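Local coordinates for protein enolase (alpha proteobacterium BAL199, PDB 3UGV) that probably catalyses a magnesium-dependent reaction that starts by removing a proton next to a carboxylate, as enzymes of the mandelate racemase branch of the enolase superfamily do, at residues L33-V38 with A89-S94; W56-I61 with Y74-V79; P299-I304 with H327-V332. One frame throughout, in Å; residues are numbered along the deposited sequence.

Overall arrangement
The three contacts run from the N-terminal capping domain into the enolase-type barrel domain. Contacts 1 and 2 share the three-stranded antiparallel sheet: Val38 N lies 2.8 Å from Leu58 O in a probable hydrogen bond, and the centres of the two contacts are about 12 Å apart. Contact 2 also meets contact 3, centres again about 12 Å apart, through probable hydrogen bonds Tyr74 OH to Glu331 OE1 (2.6 Å) and Glu76 N to Tyr329 OH (2.9 Å). Contacts 1 and 3 do not touch: centres about 19 Å apart, nearest atoms about 10 Å. A bound magnesium lies about 4 Å from the His327 side chain; Asp225, Glu251 and Glu277 form a magnesium site, probably the active-site one.

Contact 1. Residues L33-V38 with A89-S94; sequences LTARPV and ALHDMS
Leu33 and Ala35 seat strand 33-38 on one side of helix 89-94, a strand-on-helix packing in the N-terminal capping domain. The two segments run almost exactly antiparallel, at 173°, with their axes 7.9 Å apart. Two alternate strand residues turn their side chains to the helix. The CD2 branch of Leu33 reaches the CB of Leu90 at 4.0 Å, while the methyl of Ala35 meets Leu90 CD1 at 3.7 Å, so Leu90 touches both. Polar groups of the helix grip the strand backbone alongside this apolar patch. Ser94 OG, held opposite its own backbone N (chi1 -176°), accepts the amide of Leu33 at 2.9 Å from Leu33 N. One turn back, His91 offers NE2 to Ala35 N at 3.3 Å; the amide approaches at the ring edge, 13° out of the plane, so the imidazole acts here as an acceptor. The helix thus supplies two side-chain acceptors to strand amides. Asp92, on the same helix, forms a salt bridge with Lys84 of the second subunit. On the sheet side, Leu33 also packs on Ile61 and Ala35 on Ile59, both of the adjoining strand 52-65, and Val131 of helix 123-142 meets Leu33 and Leu90.

Contact 2. Residues W56-I61 with Y74-V79; sequences WPLILI and YLEPYV
Trp56 sets the edge of its six-membered ring against one face of Tyr78, an edge-to-face pair with ring centroids 5.4 Å apart and planes at 72°. With CG anti to the backbone N (chi1 -170°), the indole runs alongside the Tyr78 side chain, in the same direction, and CH2 comes nearest Tyr78, above the rim of the phenol ring. The pyrrole edge of the same indole does polar work: NE1 donates to Glu76 OE1 at 2.8 Å, nearly in the ring plane and on the anti side of the carboxylate, whose plane stands perpendicular to the indole. Leu58 runs beside Glu76, its CD2 branch 3.4 Å from Glu76 CG. Backbone pairing fixes the other end of this hairpin. Ile59 and Leu75 form an antiparallel hydrogen-bonded pair, Ile59 N to Leu75 O at 3.0 Å and Leu75 N to Ile59 O at 2.9 Å; Leu60 and Tyr74 follow as a non-hydrogen-bonded pair. On the face carrying Ile59 and Leu75, the CD1 tips of Ile61 and Leu75 meet at 3.9 Å. Beyond the paired strands, a water ties Pro57 O to Tyr78 N: it donates to Pro57 O at 2.6 Å, accepts from Tyr78 N, and sits over the centre of one indole face. Phe117 of the second subunit stacks on Tyr78, whose side chain is about 6 Å from a bound magnesium. Both oxygens of the buried Glu76 carboxylate have hydrogen-bond partners, OE2 elsewhere in the structure, which probably restrains the rotation of this group.

Contact 3. Residues P299-I304 with H327-V332; sequences PDFMRI and HLYPEV
Phe301 and Tyr329 form the close-packed part of this contact, whereas the backbone bond between Pro299 and His327 is the loose part. The CB of Phe301 stands over the face of the Tyr329 ring, a CH-pi contact with 4.2 Å from CB to the ring centroid, and the two side chains run antiparallel. Val332 then covers part of one Phe301 face with CG1. Met302 lies transverse to the tyrosine, its CB packed 3.3 Å from Tyr329 OH; that hydroxyl has its hydrogen bond with the backbone N of Glu76. Asp300 works in two directions. Its OD1 takes Met302 N at 2.9 Å from above the carboxylate plane, an N-cap for the short helix 301-304. Its OD2 uses the anti lone pair to accept His327 ND1 at 2.6 Å, close to the imidazole plane. CG of Asp300 lies trans to the backbone N (chi1 173°), which carries the carboxylate across to that ring edge, and Leu328 CG lies over one face of the imidazole. This His-carboxylate bond resembles the His-Asp pair of mandelate racemase and fits a position beside the magnesium site. By contrast, His327 N to Pro299 O is weak, 3.2 Å and bent, and Arg303 NH1 approaches Asp300 OD2 only as a long ion pair; the guanidinium bonds instead to Glu277 O and to Phe117 O of the second subunit. Around the packed part, Trp310 of helix 306-320 stacks on Phe301, Val307 of that helix meets Val332, and Met133 of helix 123-142 touches both Phe301 and Val332.

Contact 1. Residues L33-V38 with A89-S94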
loop_
_atom_site.group_PDB
_atom_site.type_symbol
_atom_site.label_atom_id
_atom_site.label_comp_id
_atom_site.label_asym_id
_atom_site.label_seq_id
_atom_site.Cartn_x
_atom_site.Cartn_y
_atom_site.Cartn_z
ATOM N N LEU F 33 -4.082 -44.670 22.338
ATOM C CA LEU F 33 -4.458 -43.470 23.071
ATOM C C LEU F 33 -5.851 -43.653 23.664
ATOM O O LEU F 33 -6.771 -44.110 22.986
ATOM C CB LEU F 33 -4.409 -42.249 22.143
ATOM C CG LEU F 33 -5.060 -40.938 22.585
ATOM C CD1 LEU F 33 -4.448 -39.767 21.850
ATOM C CD2 LEU F 33 -6.555 -40.978 22.353
ATOM N N THR F 34 -6.002 -43.316 24.938
ATOM C CA THR F 34 -7.311 -43.388 25.573
ATOM C C THR F 34 -7.801 -42.001 25.979
ATOM O O THR F 34 -7.063 -41.222 26.580
ATOM C CB THR F 34 -7.305 -44.307 26.795
ATOM O OG1 THR F 34 -6.968 -45.636 26.387
ATOM C CG2 THR F 34 -8.669 -44.325 27.434
ATOM N N ALA F 35 -9.049 -41.704 25.630
ATOM C CA ALA F 35 -9.660 -40.422 25.952
ATOM C C ALA F 35 -10.890 -40.621 26.827
ATOM O O ALA F 35 -11.809 -41.364 26.467
ATOM C CB ALA F 35 -10.027 -39.672 24.681
ATOM N N ARG F 36 -10.891 -39.949 27.975
ATOM C CA ARG F 36 -11.962 -40.071 28.953
ATOM C C ARG F 36 -12.581 -38.713 29.243
ATOM O O ARG F 36 -11.913 -37.818 29.747
ATOM C CB ARG F 36 -11.420 -40.668 30.254
ATOM C CG ARG F 36 -10.940 -42.102 30.114
ATOM C CD ARG F 36 -10.444 -42.645 31.437
ATOM N NE ARG F 36 -9.134 -42.113 31.796
ATOM C CZ ARG F 36 -8.661 -42.083 33.038
ATOM N NH1 ARG F 36 -9.399 -42.544 34.040
ATOM N NH2 ARG F 36 -7.454 -41.586 33.282
ATOM N N PRO F 37 -13.870 -38.555 28.931
ATOM C CA PRO F 37 -14.529 -37.274 29.184
ATOM C C PRO F 37 -14.945 -37.139 30.646
ATOM O O PRO F 37 -15.468 -38.087 31.225
ATOM C CB PRO F 37 -15.768 -37.350 28.287
ATOM C CG PRO F 37 -16.095 -38.806 28.251
ATOM C CD PRO F 37 -14.775 -39.533 28.303
ATOM N N VAL F 38 -14.693 -35.984 31.247
ATOM C CA VAL F 38 -15.236 -35.716 32.567
ATOM C C VAL F 38 -15.873 -34.337 32.597
ATOM O O VAL F 38 -15.728 -33.560 31.657
ATOM C CB VAL F 38 -14.186 -35.863 33.689
ATOM C CG1 VAL F 38 -13.286 -37.050 33.408
ATOM C CG2 VAL F 38 -13.376 -34.613 33.829
ATOM N N ALA F 89 -13.207 -38.966 17.583
ATOM C CA ALA F 89 -12.142 -38.476 16.713
ATOM C C ALA F 89 -10.769 -38.882 17.244
ATOM O O ALA F 89 -9.880 -39.252 16.478
ATOM C CB ALA F 89 -12.225 -36.972 16.560
ATOM N N LEU F 90 -10.602 -38.804 18.558
ATOM C CA LEU F 90 -9.341 -39.155 19.195
ATOM C C LEU F 90 -9.054 -40.648 19.063
ATOM O O LEU F 90 -7.925 -41.040 18.792
ATOM C CB LEU F 90 -9.338 -38.737 20.667
ATOM C CG LEU F 90 -9.175 -37.239 20.903
ATOM C CD1 LEU F 90 -9.380 -36.901 22.365
ATOM C CD2 LEU F 90 -7.816 -36.771 20.419
ATOM N N HIS F 91 -10.078 -41.476 19.244
ATOM C CA HIS F 91 -9.903 -42.921 19.133
ATOM C C HIS F 91 -9.643 -43.340 17.687
ATOM O O HIS F 91 -8.947 -44.325 17.431
ATOM C CB HIS F 91 -11.096 -43.665 19.737
ATOM C CG HIS F 91 -11.165 -43.577 21.233
ATOM N ND1 HIS F 91 -12.282 -43.946 21.953
ATOM C CD2 HIS F 91 -10.249 -43.167 22.145
ATOM C CE1 HIS F 91 -12.052 -43.764 23.243
ATOM N NE2 HIS F 91 -10.826 -43.294 23.387
ATOM N N ASP F 92 -10.183 -42.573 16.746
ATOM C CA ASP F 92 -9.932 -42.807 15.329
ATOM C C ASP F 92 -8.488 -42.489 14.964
ATOM O O ASP F 92 -7.920 -43.109 14.067
ATOM C CB ASP F 92 -10.871 -41.967 14.462
ATOM C CG ASP F 92 -12.090 -42.739 14.001
ATOM O OD1 ASP F 92 -12.012 -43.987 13.929
ATOM O OD2 ASP F 92 -13.121 -42.093 13.698
ATOM N N MET F 93 -7.900 -41.504 15.637
ATOM C CA MET F 93 -6.497 -41.177 15.400
ATOM C C MET F 93 -5.633 -42.255 16.030
ATOM O O MET F 93 -4.594 -42.635 15.490
ATOM C CB MET F 93 -6.139 -39.796 15.954
ATOM C CG MET F 93 -6.547 -38.647 15.051
ATOM S SD MET F 93 -6.544 -37.035 15.886
ATOM C CE MET F 93 -7.094 -35.958 14.559
ATOM N N SER F 94 -6.082 -42.756 17.176
ATOM C CA SER F 94 -5.388 -43.848 17.837
ATOM C C SER F 94 -5.275 -45.062 16.900
ATOM O O SER F 94 -4.181 -45.604 16.710
ATOM C CB SER F 94 -6.090 -44.214 19.147
ATOM O OG SER F 94 -5.374 -45.223 19.850
#

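Contact 2. Residues W56-I61 with Y74-V79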
loop_
_atom_site.group_PDB
_atom_site.type_symbol
_atom_site.label_atom_id
_atom_site.label_comp_id
_atom_site.label_asym_id
_atom_site.label_seq_id
_atom_site.Cartn_x
_atom_site.Cartn_y
_atom_site.Cartn_z
ATOM N N TRP F 56 -17.601 -27.510 33.702
ATOM C CA TRP F 56 -16.361 -27.382 32.962
ATOM C C TRP F 56 -15.927 -28.754 32.478
ATOM O O TRP F 56 -15.532 -29.599 33.275
ATOM C CB TRP F 56 -15.278 -26.758 33.846
ATOM C CG TRP F 56 -14.053 -26.368 33.080
ATOM C CD1 TRP F 56 -12.781 -26.883 33.214
ATOM C CD2 TRP F 56 -13.982 -25.394 32.040
ATOM N NE1 TRP F 56 -11.933 -26.274 32.321
ATOM C CE2 TRP F 56 -12.647 -25.363 31.586
ATOM C CE3 TRP F 56 -14.918 -24.545 31.444
ATOM C CZ2 TRP F 56 -12.232 -24.511 30.571
ATOM C CZ3 TRP F 56 -14.504 -23.706 30.438
ATOM C CH2 TRP F 56 -13.174 -23.691 30.013
ATOM N N PRO F 57 -16.015 -28.991 31.164
ATOM C CA PRO F 57 -15.635 -30.284 30.580
ATOM C C PRO F 57 -14.128 -30.427 30.327
ATOM O O PRO F 57 -13.485 -29.475 29.897
ATOM C CB PRO F 57 -16.391 -30.290 29.254
ATOM C CG PRO F 57 -16.479 -28.846 28.873
ATOM C CD PRO F 57 -16.569 -28.064 30.166
ATOM N N LEU F 58 -13.581 -31.610 30.605
ATOM C CA LEU F 58 -12.192 -31.943 30.291
ATOM C C LEU F 58 -12.127 -33.317 29.617
ATOM O O LEU F 58 -12.818 -34.247 30.026
ATOM C CB LEU F 58 -11.339 -31.997 31.560
ATOM C CG LEU F 58 -11.271 -30.770 32.455
ATOM C CD1 LEU F 58 -10.645 -31.118 33.799
ATOM C CD2 LEU F 58 -10.502 -29.652 31.781
ATOM N N ILE F 59 -11.309 -33.445 28.581
ATOM C CA ILE F 59 -10.993 -34.765 28.049
ATOM C C ILE F 59 -9.586 -35.151 28.511
ATOM O O ILE F 59 -8.606 -34.483 28.176
ATOM C CB ILE F 59 -11.097 -34.798 26.515
ATOM C CG1 ILE F 59 -12.544 -34.548 26.087
ATOM C CG2 ILE F 59 -10.588 -36.134 25.966
ATOM C CD1 ILE F 59 -12.707 -34.181 24.624
ATOM N N LEU F 60 -9.499 -36.201 29.320
ATOM C CA LEU F 60 -8.220 -36.720 29.804
ATOM C C LEU F 60 -7.646 -37.697 28.788
ATOM O O LEU F 60 -8.325 -38.620 28.351
ATOM C CB LEU F 60 -8.397 -37.428 31.151
ATOM C CG LEU F 60 -8.283 -36.603 32.437
ATOM C CD1 LEU F 60 -9.245 -35.451 32.454
ATOM C CD2 LEU F 60 -8.511 -37.479 33.659
ATOM N N ILE F 61 -6.388 -37.499 28.426
ATOM C CA ILE F 61 -5.772 -38.275 27.364
ATOM C C ILE F 61 -4.550 -39.027 27.866
ATOM O O ILE F 61 -3.652 -38.431 28.458
ATOM C CB ILE F 61 -5.356 -37.355 26.205
ATOM C CG1 ILE F 61 -6.602 -36.729 25.581
ATOM C CG2 ILE F 61 -4.512 -38.117 25.172
ATOM C CD1 ILE F 61 -6.298 -35.615 24.625
ATOM N N TYR F 74 -4.443 -33.063 28.704
ATOM C CA TYR F 74 -5.891 -32.927 28.713
ATOM C C TYR F 74 -6.357 -31.819 27.780
ATOM O O TYR F 74 -5.595 -30.928 27.423
ATOM C CB TYR F 74 -6.422 -32.703 30.137
ATOM C CG TYR F 74 -5.964 -31.414 30.785
ATOM C CD1 TYR F 74 -6.647 -30.217 30.572
ATOM C CD2 TYR F 74 -4.858 -31.394 31.614
ATOM C CE1 TYR F 74 -6.231 -29.039 31.172
ATOM C CE2 TYR F 74 -4.430 -30.222 32.213
ATOM C CZ TYR F 74 -5.115 -29.049 31.993
ATOM O OH TYR F 74 -4.682 -27.885 32.604
ATOM N N LEU F 75 -7.616 -31.904 27.382
ATOM C CA LEU F 75 -8.236 -30.889 26.557
ATOM C C LEU F 75 -9.312 -30.207 27.381
ATOM O O LEU F 75 -9.930 -30.837 28.245
ATOM C CB LEU F 75 -8.858 -31.527 25.311
ATOM C CG LEU F 75 -7.919 -31.889 24.165
ATOM C CD1 LEU F 75 -8.603 -32.844 23.235
ATOM C CD2 LEU F 75 -7.530 -30.639 23.417
ATOM N N GLU F 76 -9.525 -28.921 27.115
ATOM C CA GLU F 76 -10.613 -28.173 27.728
ATOM C C GLU F 76 -11.467 -27.574 26.626
ATOM O O GLU F 76 -11.260 -26.425 26.232
ATOM C CB GLU F 76 -10.062 -27.058 28.612
ATOM C CG GLU F 76 -8.980 -27.522 29.554
ATOM C CD GLU F 76 -8.523 -26.434 30.491
ATOM O OE1 GLU F 76 -9.230 -26.178 31.493
ATOM O OE2 GLU F 76 -7.461 -25.833 30.221
ATOM N N PRO F 77 -12.440 -28.352 26.133
ATOM C CA PRO F 77 -13.219 -28.014 24.934
ATOM C C PRO F 77 -14.454 -27.118 25.142
ATOM O O PRO F 77 -15.160 -26.873 24.161
ATOM C CB PRO F 77 -13.646 -29.384 24.414
ATOM C CG PRO F 77 -13.827 -30.190 25.661
ATOM C CD PRO F 77 -12.784 -29.683 26.656
ATOM N N TYR F 78 -14.709 -26.652 26.361
ATOM C CA TYR F 78 -15.764 -25.655 26.603
ATOM C C TYR F 78 -17.190 -26.203 26.601
ATOM O O TYR F 78 -17.927 -26.041 27.569
ATOM C CB TYR F 78 -15.694 -24.552 25.555
ATOM C CG TYR F 78 -14.717 -23.450 25.838
ATOM C CD1 TYR F 78 -15.109 -22.339 26.564
ATOM C CD2 TYR F 78 -13.410 -23.499 25.350
ATOM C CE1 TYR F 78 -14.229 -21.311 26.821
ATOM C CE2 TYR F 78 -12.511 -22.468 25.600
ATOM C CZ TYR F 78 -12.935 -21.374 26.338
ATOM O OH TYR F 78 -12.086 -20.327 26.613
ATOM N N VAL F 79 -17.587 -26.821 25.492
ATOM C CA VAL F 79 -18.948 -27.313 25.343
ATOM C C VAL F 79 -18.983 -28.815 25.566
ATOM O O VAL F 79 -18.416 -29.575 24.779
ATOM C CB VAL F 79 -19.559 -26.954 23.963
ATOM C CG1 VAL F 79 -19.499 -25.469 23.741
ATOM C CG2 VAL F 79 -18.817 -27.628 22.857
HETATM O O HOH W 1 -13.441 -27.033 29.016
#

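Contact 3. Residues P299-I304 with H327-V332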
loop_
_atom_site.group_PDB
_atom_site.type_symbol
_atom_site.label_atom_id
_atom_site.label_comp_id
_atom_site.label_asym_id
_atom_site.label_seq_id
_atom_site.Cartn_x
_atom_site.Cartn_y
_atom_site.Cartn_z
ATOM N N PRO F 299 -2.354 -17.427 22.023
ATOM C CA PRO F 299 -2.911 -18.668 21.464
ATOM C C PRO F 299 -3.389 -19.652 22.534
ATOM O O PRO F 299 -2.831 -19.732 23.629
ATOM C CB PRO F 299 -1.733 -19.263 20.687
ATOM C CG PRO F 299 -0.847 -18.110 20.424
ATOM C CD PRO F 299 -0.952 -17.241 21.638
ATOM N N ASP F 300 -4.444 -20.378 22.196
ATOM C CA ASP F 300 -5.000 -21.436 23.012
ATOM C C ASP F 300 -4.451 -22.758 22.470
ATOM O O ASP F 300 -4.428 -22.952 21.254
ATOM C CB ASP F 300 -6.522 -21.396 22.873
ATOM C CG ASP F 300 -7.201 -22.564 23.547
ATOM O OD1 ASP F 300 -7.170 -23.670 22.974
ATOM O OD2 ASP F 300 -7.771 -22.378 24.645
ATOM N N PHE F 301 -4.023 -23.666 23.351
ATOM C CA PHE F 301 -3.317 -24.891 22.917
ATOM C C PHE F 301 -4.141 -25.922 22.133
ATOM O O PHE F 301 -3.596 -26.676 21.317
ATOM C CB PHE F 301 -2.579 -25.546 24.093
ATOM C CG PHE F 301 -1.475 -24.691 24.637
ATOM C CD1 PHE F 301 -0.220 -24.701 24.046
ATOM C CD2 PHE F 301 -1.708 -23.834 25.696
ATOM C CE1 PHE F 301 0.790 -23.891 24.519
ATOM C CE2 PHE F 301 -0.698 -23.018 26.178
ATOM C CZ PHE F 301 0.549 -23.042 25.587
ATOM N N MET F 302 -5.445 -25.974 22.366
ATOM C CA MET F 302 -6.249 -26.883 21.566
ATOM C C MET F 302 -6.494 -26.335 20.157
ATOM O O MET F 302 -6.803 -27.099 19.245
ATOM C CB MET F 302 -7.564 -27.239 22.254
ATOM C CG MET F 302 -8.666 -26.256 22.011
ATOM S SD MET F 302 -10.238 -26.820 22.689
ATOM C CE MET F 302 -11.214 -25.320 22.552
ATOM N N ARG F 303 -6.319 -25.024 19.974
ATOM C CA ARG F 303 -6.623 -24.387 18.694
ATOM C C ARG F 303 -5.371 -24.078 17.871
ATOM O O ARG F 303 -5.395 -24.172 16.647
ATOM C CB ARG F 303 -7.433 -23.102 18.893
ATOM C CG ARG F 303 -8.820 -23.293 19.486
ATOM C CD ARG F 303 -9.673 -22.009 19.422
ATOM N NE ARG F 303 -10.930 -22.174 20.152
ATOM C CZ ARG F 303 -11.161 -21.718 21.387
ATOM N NH1 ARG F 303 -10.232 -21.039 22.047
ATOM N NH2 ARG F 303 -12.331 -21.939 21.975
ATOM N N ILE F 304 -4.283 -23.702 18.539
ATOM C CA ILE F 304 -3.066 -23.342 17.828
ATOM C C ILE F 304 -2.321 -24.557 17.265
ATOM O O ILE F 304 -1.471 -24.415 16.382
ATOM C CB ILE F 304 -2.097 -22.519 18.707
ATOM C CG1 ILE F 304 -1.065 -21.789 17.833
ATOM C CG2 ILE F 304 -1.403 -23.412 19.721
ATOM C CD1 ILE F 304 -1.559 -20.457 17.270
ATOM N N HIS F 327 -3.294 -19.047 26.735
ATOM C CA HIS F 327 -4.699 -19.166 27.060
ATOM C C HIS F 327 -5.018 -20.591 27.473
ATOM O O HIS F 327 -4.788 -21.530 26.711
ATOM C CB HIS F 327 -5.566 -18.788 25.880
ATOM C CG HIS F 327 -7.026 -18.921 26.158
ATOM N ND1 HIS F 327 -7.796 -19.935 25.630
ATOM C CD2 HIS F 327 -7.855 -18.174 26.925
ATOM C CE1 HIS F 327 -9.042 -19.794 26.043
ATOM N NE2 HIS F 327 -9.103 -18.741 26.840
ATOM N N LEU F 328 -5.551 -20.729 28.684
ATOM C CA LEU F 328 -5.812 -22.022 29.303
ATOM C C LEU F 328 -4.540 -22.890 29.417
ATOM O O LEU F 328 -3.418 -22.422 29.153
ATOM C CB LEU F 328 -6.951 -22.743 28.573
ATOM C CG LEU F 328 -8.296 -22.002 28.572
ATOM C CD1 LEU F 328 -9.364 -22.753 27.770
ATOM C CD2 LEU F 328 -8.774 -21.757 30.003
ATOM N N TYR F 329 -4.723 -24.138 29.841
ATOM C CA TYR F 329 -3.633 -25.114 29.928
ATOM C C TYR F 329 -2.394 -24.577 30.621
ATOM O O TYR F 329 -1.322 -24.528 30.024
ATOM C CB TYR F 329 -3.255 -25.623 28.534
ATOM C CG TYR F 329 -4.450 -26.041 27.717
ATOM C CD1 TYR F 329 -4.916 -27.343 27.764
ATOM C CD2 TYR F 329 -5.119 -25.128 26.914
ATOM C CE1 TYR F 329 -6.014 -27.735 27.030
ATOM C CE2 TYR F 329 -6.228 -25.507 26.174
ATOM C CZ TYR F 329 -6.672 -26.817 26.239
ATOM O OH TYR F 329 -7.763 -27.218 25.506
ATOM N N PRO F 330 -2.530 -24.198 31.894
ATOM C CA PRO F 330 -1.450 -23.529 32.626
ATOM C C PRO F 330 -0.198 -24.391 32.694
ATOM O O PRO F 330 0.914 -23.855 32.664
ATOM C CB PRO F 330 -2.046 -23.315 34.026
ATOM C CG PRO F 330 -3.500 -23.353 33.817
ATOM C CD PRO F 330 -3.754 -24.309 32.695
ATOM N N GLU F 331 -0.361 -25.709 32.758
ATOM C CA GLU F 331 0.817 -26.582 32.833
ATOM C C GLU F 331 1.650 -26.606 31.544
ATOM O O GLU F 331 2.834 -26.276 31.579
ATOM C CB GLU F 331 0.455 -27.996 33.295
ATOM C CG GLU F 331 -0.238 -28.023 34.646
ATOM C CD GLU F 331 -1.701 -27.612 34.554
ATOM O OE1 GLU F 331 -2.279 -27.677 33.445
ATOM O OE2 GLU F 331 -2.271 -27.218 35.588
ATOM N N VAL F 332 1.047 -26.993 30.419
ATOM C CA VAL F 332 1.741 -26.918 29.138
ATOM C C VAL F 332 2.159 -25.476 28.932
ATOM O O VAL F 332 3.275 -25.179 28.488
ATOM C CB VAL F 332 0.852 -27.328 27.947
ATOM C CG1 VAL F 332 1.671 -27.330 26.666
ATOM C CG2 VAL F 332 0.237 -28.694 28.171
#